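Local coordinates for protein glycoside hydrolase family 61 (Trichoderma reesei QM6a, PDB 5O2X) that probably cleaves cellulose oxidatively at a copper centre, as a lytic polysaccharide monooxygenase of Auxiliary Activity family 9, at residues His3-Ile7 and Pro175-Asn179; Val8-Tyr14 and Ala239-Ala245; Gly72-Gln78 and Asn138-Ile144. The contacts are given in a common frame with arbitrary orientation. Residues are numbered along the deposited sequence.

Contact 1. Residues His3-Ile7 and Pro175-Asn179; sequences HINDI and PQCFN
Both segments are extended beta strands, but they lie in different sheets. Their axes come within 8.1 Å and run 33° apart, in nearly the same direction. No backbone-to-backbone hydrogen bond joins them. The contact is made by side chains and one backbone-to-side-chain hydrogen bond: face-to-face packing in a beta sandwich, the core of the AA9 fold. H3 lies at the margin. Its CB is 3.9 Å from OE1 of Q176, while its imidazole turns away and ND1 bonds to N41. I4 sits opposite Q176, with CA atoms 7.3 Å apart, and its side chain (m, t) points toward the other strand. Its backbone N donates to OE1 of Q176 at 3.0 Å and 172°. The folded Q176 side chain (m, m) also turns NE2 back to O of P175 at 2.9 Å. CD1 of I4 meets the edge of the F178 ring, 3.7 Å from CZ. N5 and D6 form a classic beta bulge opposite Q78: N5 has phi/psi -88/-39°, so two successive side chains point away before I7 again points inward. I7 (p, t) sets CG2 over the face of the F178 ring (m), a CH-pi contact 4.1 Å from the centroid and 3.8 Å from CE1. Strand 3-9 is flanked by strands 74-80 and 12-15. Strand 172-183 pairs with 151-161, and C177 forms a disulfide with C56 on the far side of its strand.

Contact 2. Residues Val8-Tyr14 and Ala239-Ala245; sequences VINGVWY and ATATASA. With MAN (alpha-D-mannopyranose), chain P; MAN (alpha-D-mannopyranose), chain O; MAN (alpha-D-mannopyranose), chain N; MAN (alpha-D-mannopyranose), chain Q.
Strands 12-14 and 241-243 run parallel, with axes 4.3 Å apart and crossing at -42°. V12 pairs with A241 and W13 with T242. I9 to V12 form a type I' turn, so 8-14 is a beta hairpin. Backbone bonds come first: T240 N to G11 O 2.8 Å, A241 N to G11 O 3.3 Å, W13 N to A241 O 2.9 Å and A243 N to W13 O 2.9 Å. Apolar contacts are small. A243 CB meets V12 CG1 at 3.5 Å, and Y14 (m) brings its ring end nearer, CE2 to A243 CB 3.6 Å. Mannoses are linked to T240, T242 and S244. The T240 mannose gives O3 to N10 O at 2.9 Å. W13 (t) has O4 of the T242 mannose over its ring. G11 has phi 88°; a CB there would jam against N10 O and hit the T240 mannose. The strand offers mainly small alanine side chains between glycosylated residues. This is consistent with 239-245 belonging to the predicted linker that is integral to the catalytic domain.

Contact 3. Residues Gly72-Gln78 and Asn138-Ile144; sequences GDTILFQ and NTWVVKI. With MAN (alpha-D-mannopyranose), chain N; NAG (2-acetamido-2-deoxy-beta-D-glucopyranose), chain C; MAN (alpha-D-mannopyranose), chain M.
Strands 74-78 and 139-143 form a regular antiparallel pair, with axes 4.6 Å apart at 159°. I75 with V142 and F77 with W140 are hydrogen-bonded pairs, for example I75 N to V142 O 2.8 Å and F77 N to W140 O 2.8 Å. Beyond the T74-K143 pair, I144 N bonds to D73 O at 2.9 Å. Side chains alternate. On the face of I75, F77, W140 and V142, the F77 ring (m) reaches diagonally to V142, CE2 to CG1 3.6 Å, and also stacks with the ring of H157. I75 CD1 meets I144 CD1 at 3.9 Å. The end of the W140 indole (t) leads away from strand 74-78, and F77 CD2 lies at its edge. On the face of T74, L76, Q78, T139, V141 and K143, the methyl of T139 fits between its diagonal neighbour and its partner: CG2 is 3.8 Å from L76 CD2 and 3.4 Å from Q78 OE1. Mannoses lie along this face. T74 OG1 bonds to O6 of one at 2.8 Å, and Q78 OE1 accepts from O2 of another at 2.7 Å. Strand 139-143 ends its sheet, and 74-80 pairs along its other edge with 3-9. The F77 face packs on strands 90-96 and 110-121 of the other sheet.

In the fold
All three contacts use strands of one five-stranded sheet, ordered 139-143, 74-80, 3-9, 12-15, 241-243. Contacts 2 and 3 join its two outermost strands to the rest by backbone bonds. Contact 1 instead leaves the sheet and packs strand 3-9 against the second sheet. It is buried and mostly apolar, with one side-chain hydrogen bond. Contact 3 is also buried, with one face in the sandwich core and the other partly under sugars and a late loop of the chain. Contact 2 is the most peripheral, its centre about 18 Å from the centre of the chain, and the richest in glycan. One mannose touches both contacts 2 and 3. Contact 1 meets contact 3 through Q78 and contact 2 through I7 and Y14.

Contact 1. Residues His3-Ile7 and Pro175-Asn179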
loop_
_atom_site.group_PDB
_atom_site.type_symbol
_atom_site.label_atom_id
_atom_site.label_comp_id
_atom_site.label_asym_id
_atom_site.label_seq_id
_atom_site.Cartn_x
_atom_site.Cartn_y
_atom_site.Cartn_z
ATOM N N HIS A 3 -8.806 4.701 -5.519
ATOM C CA HIS A 3 -7.599 5.341 -5.001
ATOM C C HIS A 3 -7.824 5.631 -3.530
ATOM O O HIS A 3 -8.953 5.610 -3.058
ATOM C CB HIS A 3 -7.247 6.627 -5.774
ATOM C CG HIS A 3 -8.243 7.727 -5.588
ATOM N ND1 HIS A 3 -9.344 7.888 -6.394
ATOM C CD2 HIS A 3 -8.371 8.648 -4.612
ATOM C CE1 HIS A 3 -10.083 8.891 -5.954
ATOM N NE2 HIS A 3 -9.512 9.354 -4.873
ATOM N N ILE A 4 -6.748 5.942 -2.816
ATOM C CA ILE A 4 -6.877 6.349 -1.430
ATOM C C ILE A 4 -7.208 7.826 -1.337
ATOM O O ILE A 4 -6.562 8.687 -1.938
ATOM C CB ILE A 4 -5.625 5.941 -0.622
ATOM C CG1 ILE A 4 -5.586 4.415 -0.524
ATOM C CG2 ILE A 4 -5.666 6.584 0.748
ATOM C CD1 ILE A 4 -4.329 3.916 0.051
ATOM N N ASN A 5 -8.227 8.133 -0.546
ATOM C CA ASN A 5 -8.682 9.503 -0.307
ATOM C C ASN A 5 -7.945 10.152 0.853
ATOM O O ASN A 5 -7.714 11.383 0.851
ATOM C CB ASN A 5 -10.208 9.522 0.033
ATOM C CG ASN A 5 -10.742 10.925 0.197
ATOM O OD1 ASN A 5 -10.838 11.695 -0.777
ATOM N ND2 ASN A 5 -11.078 11.302 1.456
ATOM N N ASP A 6 -7.684 9.376 1.914
ATOM C CA ASP A 6 -7.121 9.871 3.156
ATOM C C ASP A 6 -6.508 8.712 3.886
ATOM O O ASP A 6 -6.856 7.545 3.648
ATOM C CB ASP A 6 -8.172 10.590 4.008
ATOM C CG ASP A 6 -9.304 9.701 4.411
ATOM O OD1 ASP A 6 -9.133 9.014 5.496
ATOM O OD2 ASP A 6 -10.327 9.583 3.736
ATOM N N ILE A 7 -5.599 9.058 4.807
ATOM C CA ILE A 7 -5.116 8.083 5.812
ATOM C C ILE A 7 -5.373 8.678 7.187
ATOM O O ILE A 7 -5.396 9.904 7.337
ATOM C CB ILE A 7 -3.645 7.677 5.595
ATOM C CG1 ILE A 7 -2.668 8.818 5.843
ATOM C CG2 ILE A 7 -3.472 7.088 4.201
ATOM C CD1 ILE A 7 -1.208 8.415 5.743
ATOM N N PRO A 175 -0.751 0.068 -6.195
ATOM C CA PRO A 175 0.120 0.605 -5.124
ATOM C C PRO A 175 -0.179 2.071 -4.861
ATOM O O PRO A 175 -0.495 2.851 -5.774
ATOM C CB PRO A 175 1.533 0.423 -5.714
ATOM C CG PRO A 175 1.301 0.513 -7.215
ATOM C CD PRO A 175 -0.015 -0.188 -7.437
ATOM N N GLN A 176 0.016 2.439 -3.587
ATOM C CA GLN A 176 -0.186 3.816 -3.114
ATOM C C GLN A 176 0.914 4.086 -2.074
ATOM O O GLN A 176 0.995 3.376 -1.069
ATOM C CB GLN A 176 -1.564 3.940 -2.451
ATOM C CG GLN A 176 -2.752 3.654 -3.370
ATOM C CD GLN A 176 -3.114 4.833 -4.212
ATOM O OE1 GLN A 176 -4.004 5.629 -3.858
ATOM N NE2 GLN A 176 -2.434 5.003 -5.337
ATOM N N CYS A 177 1.732 5.093 -2.347
ATOM C CA CYS A 177 2.852 5.424 -1.468
ATOM C C CYS A 177 2.593 6.674 -0.652
ATOM O O CYS A 177 1.965 7.648 -1.128
ATOM C CB CYS A 177 4.119 5.675 -2.294
ATOM S SG CYS A 177 4.745 4.136 -3.010
ATOM N N PHE A 178 3.135 6.678 0.568
ATOM C CA PHE A 178 2.995 7.756 1.526
ATOM C C PHE A 178 4.327 7.986 2.242
ATOM O O PHE A 178 5.060 7.032 2.482
ATOM C CB PHE A 178 1.961 7.394 2.612
ATOM C CG PHE A 178 0.611 7.071 2.013
ATOM C CD1 PHE A 178 -0.286 8.101 1.731
ATOM C CD2 PHE A 178 0.287 5.789 1.632
ATOM C CE1 PHE A 178 -1.458 7.847 1.058
ATOM C CE2 PHE A 178 -0.922 5.536 0.973
ATOM C CZ PHE A 178 -1.767 6.569 0.702
ATOM N N ASN A 179 4.604 9.236 2.590
ATOM C CA ASN A 179 5.807 9.541 3.379
ATOM C C ASN A 179 5.483 9.614 4.864
ATOM O O ASN A 179 4.613 10.397 5.263
ATOM C CB ASN A 179 6.388 10.907 2.979
ATOM C CG ASN A 179 6.969 10.948 1.607
ATOM O OD1 ASN A 179 7.222 9.938 0.947
ATOM N ND2 ASN A 179 7.255 12.194 1.188
#

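Contact 2. Residues Val8-Tyr14 and Ala239-Ala245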
loop_
_atom_site.group_PDB
_atom_site.type_symbol
_atom_site.label_atom_id
_atom_site.label_comp_id
_atom_site.label_asym_id
_atom_site.label_seq_id
_atom_site.Cartn_x
_atom_site.Cartn_y
_atom_site.Cartn_z
ATOM N N VAL A 8 -5.604 7.809 8.164
ATOM C CA VAL A 8 -5.931 8.264 9.528
ATOM C C VAL A 8 -4.982 7.559 10.473
ATOM O O VAL A 8 -4.999 6.323 10.572
ATOM C CB VAL A 8 -7.382 8.017 9.886
ATOM C CG1 VAL A 8 -7.708 8.591 11.243
ATOM C CG2 VAL A 8 -8.328 8.573 8.807
ATOM N N ILE A 9 -4.135 8.339 11.138
ATOM C CA ILE A 9 -3.015 7.789 11.934
ATOM C C ILE A 9 -3.342 8.053 13.394
ATOM O O ILE A 9 -3.352 9.228 13.828
ATOM C CB ILE A 9 -1.686 8.448 11.542
ATOM C CG1 ILE A 9 -1.460 8.356 10.020
ATOM C CG2 ILE A 9 -0.548 7.829 12.364
ATOM C CD1 ILE A 9 -0.148 8.901 9.538
ATOM N N ASN A 10 -3.701 7.016 14.132
ATOM C CA ASN A 10 -4.175 7.253 15.523
ATOM C C ASN A 10 -5.151 8.351 15.639
ATOM O O ASN A 10 -5.059 9.202 16.523
ATOM C CB ASN A 10 -3.081 7.566 16.512
ATOM C CG ASN A 10 -2.158 6.465 16.694
ATOM O OD1 ASN A 10 -2.307 5.361 16.165
ATOM N ND2 ASN A 10 -1.178 6.738 17.522
ATOM N N GLY A 11 -6.124 8.342 14.733
ATOM C CA GLY A 11 -7.165 9.325 14.792
ATOM C C GLY A 11 -6.949 10.654 14.079
ATOM O O GLY A 11 -7.841 11.511 14.046
ATOM N N VAL A 12 -5.747 10.842 13.515
ATOM C CA VAL A 12 -5.379 12.090 12.852
ATOM C C VAL A 12 -5.478 11.879 11.339
ATOM O O VAL A 12 -4.757 11.058 10.770
ATOM C CB VAL A 12 -3.970 12.533 13.262
ATOM C CG1 VAL A 12 -3.555 13.773 12.500
ATOM C CG2 VAL A 12 -3.849 12.737 14.753
ATOM N N TRP A 13 -6.383 12.610 10.723
ATOM C CA TRP A 13 -6.686 12.498 9.312
ATOM C C TRP A 13 -5.691 13.349 8.482
ATOM O O TRP A 13 -5.494 14.528 8.785
ATOM C CB TRP A 13 -8.104 13.049 9.095
ATOM C CG TRP A 13 -8.755 12.877 7.747
ATOM C CD1 TRP A 13 -9.704 11.970 7.438
ATOM C CD2 TRP A 13 -8.624 13.719 6.594
ATOM N NE1 TRP A 13 -10.158 12.175 6.163
ATOM C CE2 TRP A 13 -9.559 13.271 5.630
ATOM C CE3 TRP A 13 -7.876 14.862 6.306
ATOM C CZ2 TRP A 13 -9.710 13.915 4.365
ATOM C CZ3 TRP A 13 -8.078 15.501 5.070
ATOM C CH2 TRP A 13 -8.962 15.025 4.164
ATOM N N TYR A 14 -5.177 12.731 7.432
ATOM C CA TYR A 14 -4.356 13.397 6.413
ATOM C C TYR A 14 -4.993 13.222 5.055
ATOM O O TYR A 14 -5.333 12.100 4.659
ATOM C CB TYR A 14 -2.942 12.803 6.332
ATOM C CG TYR A 14 -2.098 13.050 7.555
ATOM C CD1 TYR A 14 -2.221 12.259 8.677
ATOM C CD2 TYR A 14 -1.168 14.086 7.566
ATOM C CE1 TYR A 14 -1.427 12.493 9.814
ATOM C CE2 TYR A 14 -0.398 14.344 8.678
ATOM C CZ TYR A 14 -0.527 13.540 9.807
ATOM O OH TYR A 14 0.259 13.806 10.901
ATOM N N ALA A 239 -11.730 9.630 12.266
ATOM C CA ALA A 239 -10.774 10.607 12.703
ATOM C C ALA A 239 -11.378 11.509 13.744
ATOM O O ALA A 239 -12.600 11.758 13.760
ATOM C CB ALA A 239 -10.321 11.459 11.533
ATOM N N THR A 240 -10.528 12.019 14.612
ATOM C CA THR A 240 -10.934 12.991 15.603
ATOM C C THR A 240 -10.190 14.328 15.459
ATOM O O THR A 240 -10.469 15.246 16.240
ATOM C CB THR A 240 -10.761 12.420 17.014
ATOM O OG1 THR A 240 -9.364 12.298 17.231
ATOM C CG2 THR A 240 -11.408 11.057 17.168
ATOM N N ALA A 241 -9.274 14.431 14.480
ATOM C CA ALA A 241 -8.557 15.666 14.210
ATOM C C ALA A 241 -7.960 15.515 12.824
ATOM O O ALA A 241 -7.931 14.428 12.286
ATOM C CB ALA A 241 -7.487 15.878 15.249
ATOM N N THR A 242 -7.464 16.633 12.313
ATOM C CA THR A 242 -6.862 16.695 10.990
ATOM C C THR A 242 -5.496 17.353 11.085
ATOM O O THR A 242 -5.274 18.214 11.944
ATOM C CB THR A 242 -7.786 17.468 10.066
ATOM O OG1 THR A 242 -9.005 16.713 9.941
ATOM C CG2 THR A 242 -7.195 17.786 8.751
ATOM N N ALA A 243 -4.596 16.889 10.243
ATOM C CA ALA A 243 -3.275 17.470 10.123
ATOM C C ALA A 243 -2.924 17.610 8.669
ATOM O O ALA A 243 -3.544 17.035 7.789
ATOM C CB ALA A 243 -2.247 16.591 10.834
ATOM N N SER A 244 -1.855 18.353 8.396
ATOM C CA SER A 244 -1.329 18.534 7.081
ATOM C C SER A 244 0.031 17.904 6.972
ATOM O O SER A 244 0.765 17.763 7.955
ATOM C CB SER A 244 -1.202 20.011 6.779
ATOM O OG SER A 244 -2.476 20.590 6.771
ATOM N N ALA A 245 0.386 17.537 5.753
ATOM C CA ALA A 245 1.712 17.012 5.475
ATOM C C ALA A 245 2.774 18.055 5.882
ATOM O O ALA A 245 2.686 19.216 5.474
ATOM C CB ALA A 245 1.853 16.731 3.981
HETATM C C1 MAN P . -10.237 17.404 9.991
HETATM C C2 MAN P . -11.301 16.599 10.696
HETATM C C3 MAN P . -11.505 15.358 9.816
HETATM C C4 MAN P . -11.784 15.698 8.366
HETATM C C5 MAN P . -10.715 16.587 7.811
HETATM C C6 MAN P . -11.019 17.024 6.387
HETATM O O2 MAN P . -12.456 17.442 10.815
HETATM O O3 MAN P . -12.634 14.683 10.297
HETATM O O4 MAN P . -12.015 14.588 7.532
HETATM O O5 MAN P . -10.650 17.707 8.671
HETATM O O6 MAN P . -10.165 18.135 6.076
HETATM C C1 MAN O . -8.940 12.858 18.477
HETATM C C2 MAN O . -7.430 12.975 18.408
HETATM C C3 MAN O . -6.853 11.564 18.240
HETATM C C4 MAN O . -7.332 10.627 19.362
HETATM C C5 MAN O . -8.852 10.652 19.495
HETATM C C6 MAN O . -9.378 9.897 20.705
HETATM O O2 MAN O . -6.926 13.608 19.600
HETATM O O3 MAN O . -5.442 11.617 18.168
HETATM O O4 MAN O . -6.933 9.277 19.061
HETATM O O5 MAN O . -9.284 12.019 19.572
HETATM O O6 MAN O . -9.114 10.710 21.839
HETATM C C1 MAN N . -9.292 4.402 14.850
HETATM C C2 MAN N . -8.201 5.425 14.578
HETATM C C3 MAN N . -7.392 5.011 13.327
HETATM C C4 MAN N . -6.859 3.610 13.524
HETATM C C5 MAN N . -8.038 2.678 13.779
HETATM C C6 MAN N . -7.618 1.265 14.064
HETATM O O2 MAN N . -7.324 5.539 15.682
HETATM O O3 MAN N . -6.354 5.961 13.109
HETATM O O4 MAN N . -6.148 3.221 12.357
HETATM O O5 MAN N . -8.775 3.089 14.916
HETATM O O6 MAN N . -6.620 1.232 15.117
HETATM C C1 MAN Q . -2.470 22.024 6.500
HETATM C C2 MAN Q . -3.874 22.514 6.530
HETATM C C3 MAN Q . -4.600 21.873 5.360
HETATM C C4 MAN Q . -3.954 22.271 4.027
HETATM C C5 MAN Q . -2.486 21.887 4.043
HETATM C C6 MAN Q . -1.746 22.417 2.824
HETATM O O2 MAN Q . -3.807 23.927 6.438
HETATM O O3 MAN Q . -5.959 22.308 5.323
HETATM O O4 MAN Q . -4.578 21.540 2.976
HETATM O O5 MAN Q . -1.881 22.374 5.239
HETATM O O6 MAN Q . -1.786 23.850 2.833
#

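Contact 3. Residues Gly72-Gln78 and Asn138-Ile144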
loop_
_atom_site.group_PDB
_atom_site.type_symbol
_atom_site.label_atom_id
_atom_site.label_comp_id
_atom_site.label_asym_id
_atom_site.label_seq_id
_atom_site.Cartn_x
_atom_site.Cartn_y
_atom_site.Cartn_z
ATOM N N GLY A 72 4.534 1.763 16.543
ATOM C CA GLY A 72 3.387 1.197 17.230
ATOM C C GLY A 72 2.049 1.812 16.812
ATOM O O GLY A 72 1.026 1.231 17.084
ATOM N N ASP A 73 2.082 2.969 16.157
ATOM C CA ASP A 73 0.846 3.615 15.711
ATOM C C ASP A 73 0.179 2.787 14.612
ATOM O O ASP A 73 0.853 2.078 13.849
ATOM C CB ASP A 73 1.159 5.033 15.116
ATOM C CG ASP A 73 1.535 6.080 16.128
ATOM O OD1 ASP A 73 1.425 5.790 17.338
ATOM O OD2 ASP A 73 1.897 7.230 15.686
ATOM N N THR A 74 -1.152 2.889 14.544
ATOM C CA THR A 74 -1.857 2.253 13.457
ATOM C C THR A 74 -2.293 3.315 12.444
ATOM O O THR A 74 -2.569 4.463 12.762
ATOM C CB THR A 74 -3.036 1.391 13.838
ATOM O OG1 THR A 74 -4.119 2.191 14.209
ATOM C CG2 THR A 74 -2.657 0.287 14.778
ATOM N N ILE A 75 -2.280 2.885 11.189
ATOM C CA ILE A 75 -2.631 3.746 10.052
ATOM C C ILE A 75 -3.780 3.071 9.311
ATOM O O ILE A 75 -3.687 1.908 8.912
ATOM C CB ILE A 75 -1.425 3.929 9.117
ATOM C CG1 ILE A 75 -0.266 4.579 9.897
ATOM C CG2 ILE A 75 -1.845 4.776 7.902
ATOM C CD1 ILE A 75 0.962 4.852 9.078
ATOM N N LEU A 76 -4.855 3.822 9.157
ATOM C CA LEU A 76 -6.037 3.420 8.402
ATOM C C LEU A 76 -5.970 4.048 7.027
ATOM O O LEU A 76 -5.771 5.266 6.887
ATOM C CB LEU A 76 -7.304 3.848 9.178
ATOM C CG LEU A 76 -8.624 3.555 8.464
ATOM C CD1 LEU A 76 -9.672 3.272 9.483
ATOM C CD2 LEU A 76 -9.033 4.723 7.537
ATOM N N PHE A 77 -6.140 3.215 5.998
ATOM C CA PHE A 77 -6.202 3.648 4.606
ATOM C C PHE A 77 -7.662 3.656 4.165
ATOM O O PHE A 77 -8.352 2.658 4.337
ATOM C CB PHE A 77 -5.448 2.688 3.703
ATOM C CG PHE A 77 -4.005 2.517 4.057
ATOM C CD1 PHE A 77 -3.028 3.428 3.676
ATOM C CD2 PHE A 77 -3.637 1.407 4.801
ATOM C CE1 PHE A 77 -1.715 3.223 4.032
ATOM C CE2 PHE A 77 -2.340 1.170 5.135
ATOM C CZ PHE A 77 -1.370 2.069 4.758
ATOM N N GLN A 78 -8.112 4.769 3.575
ATOM C CA GLN A 78 -9.494 4.909 3.088
ATOM C C GLN A 78 -9.515 4.915 1.571
ATOM O O GLN A 78 -9.061 5.887 0.951
ATOM C CB GLN A 78 -10.089 6.196 3.611
ATOM C CG GLN A 78 -11.526 6.465 3.129
ATOM C CD GLN A 78 -12.494 5.525 3.798
ATOM O OE1 GLN A 78 -12.720 5.628 5.018
ATOM N NE2 GLN A 78 -13.056 4.580 3.037
ATOM N N ASN A 138 -14.447 0.118 3.205
ATOM C CA ASN A 138 -13.381 0.412 2.285
ATOM C C ASN A 138 -12.087 0.863 2.955
ATOM O O ASN A 138 -11.344 1.686 2.434
ATOM C CB ASN A 138 -13.802 1.428 1.185
ATOM C CG ASN A 138 -14.127 0.804 -0.135
ATOM O OD1 ASN A 138 -14.671 -0.312 -0.215
ATOM N ND2 ASN A 138 -13.780 1.522 -1.195
ATOM N N THR A 139 -11.802 0.254 4.126
ATOM C CA THR A 139 -10.601 0.602 4.856
ATOM C C THR A 139 -9.743 -0.618 5.091
ATOM O O THR A 139 -10.203 -1.768 5.108
ATOM C CB THR A 139 -10.897 1.305 6.186
ATOM O OG1 THR A 139 -11.528 0.414 7.117
ATOM C CG2 THR A 139 -11.733 2.553 5.983
ATOM N N TRP A 140 -8.458 -0.337 5.357
ATOM C CA TRP A 140 -7.468 -1.335 5.797
ATOM C C TRP A 140 -6.651 -0.682 6.865
ATOM O O TRP A 140 -6.300 0.506 6.748
ATOM C CB TRP A 140 -6.576 -1.790 4.645
ATOM C CG TRP A 140 -5.709 -2.949 4.990
ATOM C CD1 TRP A 140 -4.364 -2.942 5.303
ATOM C CD2 TRP A 140 -6.133 -4.303 5.144
ATOM N NE1 TRP A 140 -3.938 -4.197 5.604
ATOM C CE2 TRP A 140 -4.990 -5.067 5.532
ATOM C CE3 TRP A 140 -7.358 -4.960 4.986
ATOM C CZ2 TRP A 140 -5.051 -6.453 5.747
ATOM C CZ3 TRP A 140 -7.411 -6.312 5.180
ATOM C CH2 TRP A 140 -6.286 -7.045 5.581
ATOM N N VAL A 141 -6.277 -1.443 7.913
ATOM C CA VAL A 141 -5.453 -0.959 9.018
ATOM C C VAL A 141 -4.134 -1.691 9.033
ATOM O O VAL A 141 -4.113 -2.922 9.005
ATOM C CB VAL A 141 -6.181 -1.158 10.364
ATOM C CG1 VAL A 141 -5.303 -0.712 11.537
ATOM C CG2 VAL A 141 -7.481 -0.364 10.345
ATOM N N VAL A 142 -3.024 -0.931 9.103
ATOM C CA VAL A 142 -1.671 -1.505 9.297
ATOM C C VAL A 142 -1.086 -0.886 10.552
ATOM O O VAL A 142 -1.333 0.269 10.855
ATOM C CB VAL A 142 -0.785 -1.293 8.029
ATOM C CG1 VAL A 142 -0.344 0.153 7.898
ATOM C CG2 VAL A 142 0.400 -2.254 7.998
ATOM N N LYS A 143 -0.248 -1.660 11.232
ATOM C CA LYS A 143 0.479 -1.181 12.392
ATOM C C LYS A 143 1.950 -0.971 12.070
ATOM O O LYS A 143 2.610 -1.880 11.546
ATOM C CB LYS A 143 0.298 -2.151 13.552
ATOM C CG LYS A 143 1.113 -1.755 14.768
ATOM C CD LYS A 143 0.791 -2.620 15.982
ATOM C CE LYS A 143 1.917 -2.613 17.012
ATOM N NZ LYS A 143 1.673 -3.569 18.145
ATOM N N ILE A 144 2.452 0.221 12.367
ATOM C CA ILE A 144 3.896 0.439 12.252
ATOM C C ILE A 144 4.564 -0.348 13.412
ATOM O O ILE A 144 4.191 -0.175 14.573
ATOM C CB ILE A 144 4.218 1.917 12.361
ATOM C CG1 ILE A 144 3.509 2.697 11.250
ATOM C CG2 ILE A 144 5.715 2.132 12.332
ATOM C CD1 ILE A 144 3.778 2.245 9.838
HETATM C C1 MAN N . -9.292 4.402 14.850
HETATM C C2 MAN N . -8.201 5.425 14.578
HETATM C C3 MAN N . -7.392 5.011 13.327
HETATM C C4 MAN N . -6.859 3.610 13.524
HETATM C C5 MAN N . -8.038 2.678 13.779
HETATM C C6 MAN N . -7.618 1.265 14.064
HETATM O O2 MAN N . -7.324 5.539 15.682
HETATM O O3 MAN N . -6.354 5.961 13.109
HETATM O O4 MAN N . -6.148 3.221 12.357
HETATM O O5 MAN N . -8.775 3.089 14.916
HETATM O O6 MAN N . -6.620 1.232 15.117
HETATM C C1 NAG C . -17.409 5.375 4.322
HETATM C C2 NAG C . -17.966 6.489 5.156
HETATM C C3 NAG C . -18.379 7.622 4.218
HETATM C C4 NAG C . -17.236 8.072 3.354
HETATM C C5 NAG C . -16.559 6.889 2.678
HETATM C C6 NAG C . -15.246 7.264 2.058
HETATM C C7 NAG C . -19.309 6.438 7.184
HETATM C C8 NAG C . -20.522 5.881 7.859
HETATM N N2 NAG C . -19.087 6.030 5.940
HETATM O O3 NAG C . -18.910 8.744 4.941
HETATM O O4 NAG C . -17.677 8.996 2.338
HETATM O O5 NAG C . -16.246 5.862 3.666
HETATM O O6 NAG C . -14.374 7.873 2.997
HETATM O O7 NAG C . -18.533 7.215 7.765
HETATM C C1 MAN M . -14.443 3.330 8.248
HETATM C C2 MAN M . -14.102 4.764 7.957
HETATM C C3 MAN M . -14.568 5.676 9.070
HETATM C C4 MAN M . -16.020 5.455 9.408
HETATM C C5 MAN M . -16.294 3.969 9.613
HETATM C C6 MAN M . -17.763 3.663 9.767
HETATM O O2 MAN M . -14.753 5.110 6.731
HETATM O O3 MAN M . -14.363 7.051 8.712
HETATM O O4 MAN M . -16.326 6.165 10.616
HETATM O O5 MAN M . -15.813 3.177 8.531
HETATM O O6 MAN M . -17.962 2.296 10.131
#